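Local coordinates for Mll7089 protein (Mesorhizobium loti, PDB 2OZ8) that is of unknown function but, as an enolase-superfamily relative of mandelate racemase, probably binds magnesium and may act as a hydro-lyase, at residues K165-H170 with D196-W201. Sequence-based numbering, arbitrary orientation.
With SO4 (sulfate ion), chain D.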
loop_
_atom_site.group_PDB
_atom_site.type_symbol
_atom_site.label_atom_id
_atom_site.label_comp_id
_atom_site.label_asym_id
_atom_site.label_seq_id
_atom_site.Cartn_x
_atom_site.Cartn_y
_atom_site.Cartn_z
ATOM N N LYS A 165 29.404 9.565 23.006
ATOM C CA LYS A 165 29.230 9.018 21.663
ATOM C C LYS A 165 30.572 8.774 21.004
ATOM O O LYS A 165 31.425 9.662 20.977
ATOM C CB LYS A 165 28.409 9.940 20.777
ATOM C CG LYS A 165 28.027 9.314 19.441
ATOM C CD LYS A 165 28.024 10.344 18.278
ATOM C CE LYS A 165 26.859 11.259 18.339
ATOM N NZ LYS A 165 26.660 12.186 17.186
ATOM N N ILE A 166 30.726 7.569 20.464
ATOM C CA ILE A 166 31.903 7.165 19.760
ATOM C C ILE A 166 31.572 6.783 18.340
ATOM O O ILE A 166 30.402 6.466 18.022
ATOM C CB ILE A 166 32.625 6.000 20.473
ATOM C CG1 ILE A 166 31.747 4.749 20.488
ATOM C CG2 ILE A 166 33.058 6.473 21.911
ATOM C CD1 ILE A 166 32.417 3.517 21.061
ATOM N N LYS A 167 32.605 6.833 17.499
ATOM C CA LYS A 167 32.510 6.500 16.082
ATOM C C LYS A 167 32.865 5.082 15.868
ATOM O O LYS A 167 33.866 4.638 16.384
ATOM C CB LYS A 167 33.461 7.357 15.246
ATOM C CG LYS A 167 33.184 8.838 15.381
ATOM C CD LYS A 167 31.868 9.268 14.810
ATOM C CE LYS A 167 31.713 10.781 14.791
ATOM N NZ LYS A 167 30.278 11.205 14.490
ATOM N N VAL A 168 32.060 4.379 15.083
ATOM C CA VAL A 168 32.344 2.985 14.774
ATOM C C VAL A 168 32.275 2.815 13.285
ATOM O O VAL A 168 32.213 3.800 12.569
ATOM C CB VAL A 168 31.382 1.989 15.512
ATOM C CG1 VAL A 168 31.578 2.101 17.050
ATOM C CG2 VAL A 168 29.945 2.230 15.115
ATOM N N GLY A 169 32.272 1.567 12.807
ATOM C CA GLY A 169 32.227 1.317 11.379
ATOM C C GLY A 169 33.531 0.830 10.807
ATOM O O GLY A 169 33.658 0.787 9.589
ATOM N N HIS A 170 34.499 0.469 11.669
ATOM C CA HIS A 170 35.705 -0.254 11.227
ATOM C C HIS A 170 35.389 -1.468 10.385
ATOM O O HIS A 170 34.453 -2.223 10.709
ATOM C CB HIS A 170 36.591 -0.691 12.419
ATOM C CG HIS A 170 37.408 0.422 12.964
ATOM N ND1 HIS A 170 38.611 0.794 12.402
ATOM C CD2 HIS A 170 37.129 1.344 13.917
ATOM C CE1 HIS A 170 39.048 1.886 13.005
ATOM N NE2 HIS A 170 38.175 2.236 13.935
ATOM N N ASP A 196 27.978 5.777 16.351
ATOM C CA ASP A 196 27.773 6.436 15.072
ATOM C C ASP A 196 28.660 5.803 14.004
ATOM O O ASP A 196 29.815 6.162 13.889
ATOM C CB ASP A 196 28.154 7.891 15.208
ATOM C CG ASP A 196 27.784 8.715 13.978
ATOM O OD1 ASP A 196 27.446 8.161 12.896
ATOM O OD2 ASP A 196 27.864 9.947 14.088
ATOM N N PRO A 197 28.131 4.844 13.233
ATOM C CA PRO A 197 28.828 4.197 12.114
ATOM C C PRO A 197 28.958 5.068 10.861
ATOM O O PRO A 197 29.685 4.703 9.942
ATOM C CB PRO A 197 27.886 3.032 11.748
ATOM C CG PRO A 197 26.964 2.874 12.962
ATOM C CD PRO A 197 26.779 4.277 13.430
ATOM N N ASN A 198 28.215 6.169 10.786
ATOM C CA ASN A 198 28.247 7.037 9.623
ATOM C C ASN A 198 28.119 6.317 8.298
ATOM O O ASN A 198 28.941 6.516 7.376
ATOM C CB ASN A 198 29.490 7.878 9.626
ATOM C CG ASN A 198 29.181 9.305 9.377
ATOM O OD1 ASN A 198 28.981 9.732 8.231
ATOM N ND2 ASN A 198 29.072 10.080 10.485
ATOM N N GLU A 199 27.075 5.492 8.219
ATOM C CA GLU A 199 26.641 4.796 7.009
ATOM C C GLU A 199 27.561 3.649 6.595
ATOM O O GLU A 199 27.457 3.132 5.483
ATOM C CB GLU A 199 26.413 5.763 5.811
ATOM C CG GLU A 199 25.499 6.975 6.015
ATOM C CD GLU A 199 25.123 7.741 4.664
ATOM O OE1 GLU A 199 25.969 8.164 3.880
ATOM O OE2 GLU A 199 23.950 7.968 4.356
ATOM N N ALA A 200 28.487 3.263 7.468
ATOM C CA ALA A 200 29.415 2.185 7.157
ATOM C C ALA A 200 28.723 0.852 6.946
ATOM O O ALA A 200 29.279 -0.047 6.315
ATOM C CB ALA A 200 30.502 2.051 8.258
ATOM N N TRP A 201 27.523 0.692 7.471
ATOM C CA TRP A 201 26.887 -0.648 7.459
ATOM C C TRP A 201 25.767 -0.748 6.424
ATOM O O TRP A 201 25.229 0.254 6.010
ATOM C CB TRP A 201 26.386 -0.998 8.844
ATOM C CG TRP A 201 27.454 -1.031 9.888
ATOM C CD1 TRP A 201 28.776 -1.265 9.695
ATOM C CD2 TRP A 201 27.270 -0.907 11.306
ATOM N NE1 TRP A 201 29.447 -1.284 10.905
ATOM C CE2 TRP A 201 28.552 -1.047 11.911
ATOM C CE3 TRP A 201 26.154 -0.707 12.120
ATOM C CZ2 TRP A 201 28.754 -1.002 13.306
ATOM C CZ3 TRP A 201 26.354 -0.656 13.531
ATOM C CH2 TRP A 201 27.657 -0.808 14.103
HETATM S S SO4 D . 38.872 0.934 8.653
HETATM O O1 SO4 D . 38.339 2.239 8.203
HETATM O O2 SO4 D . 37.725 0.027 8.536
HETATM O O3 SO4 D . 39.969 0.394 7.828
HETATM O O4 SO4 D . 39.409 1.056 10.024
HETATM O O HOH W 1 31.852 6.609 12.117
HETATM O O HOH W 2 32.031 -2.329 12.017
#
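Neighbouring parallel strands of the enolase-superfamily barrel meet here at their C-terminal ends, K165–K167 against D196, and the loops that follow stay in contact. K167 is the bridged partner of D196: I166 O accepts D196 N (3.0 Å), and D196 O accepts V168 N (3.1 Å) from well above its carbonyl plane. A water donates to D196 O and V168 O, tying the backbones together just beyond the last strand pair. K167 and D196 lie side by side on the same face. With CG anti to the backbone N (chi1 -172°), D196 directs its carboxylate along the lysine, whose chain bends at chi2 to bring NZ to OD2 in a 2.8 Å salt bridge. The ammonium NZ comes from above the carboxylate plane, 52° out of it. K165 crosses D196 obliquely, CD against CB; its NZ stays 4.0 Å from OD2, salt-bridged instead to E224 and E317. D196 OD1 takes a weak bond from N198 N, the second residue of the type I' turn P197–A200. Beyond the charged groups, V168 CG2 packs on P197 CG (3.7 Å) and obliquely on CZ2 and CH2 of the six-membered ring of W201, while P197 CB sits over the centre of the indole. G169, at positive phi (107°), packs its CA against A200 CB at 3.6 Å. A second water joins W201 NE1 to H170 O. The K-x-K and D-x-N patterns match those of mandelate racemase relatives, where the lysines serve as active-site groups and the aspartate binds magnesium; the same roles are probable but not established here. K167 and N198 N hold opposite oxygens of one carboxylate, fixing charged groups at the barrel's C-terminal end.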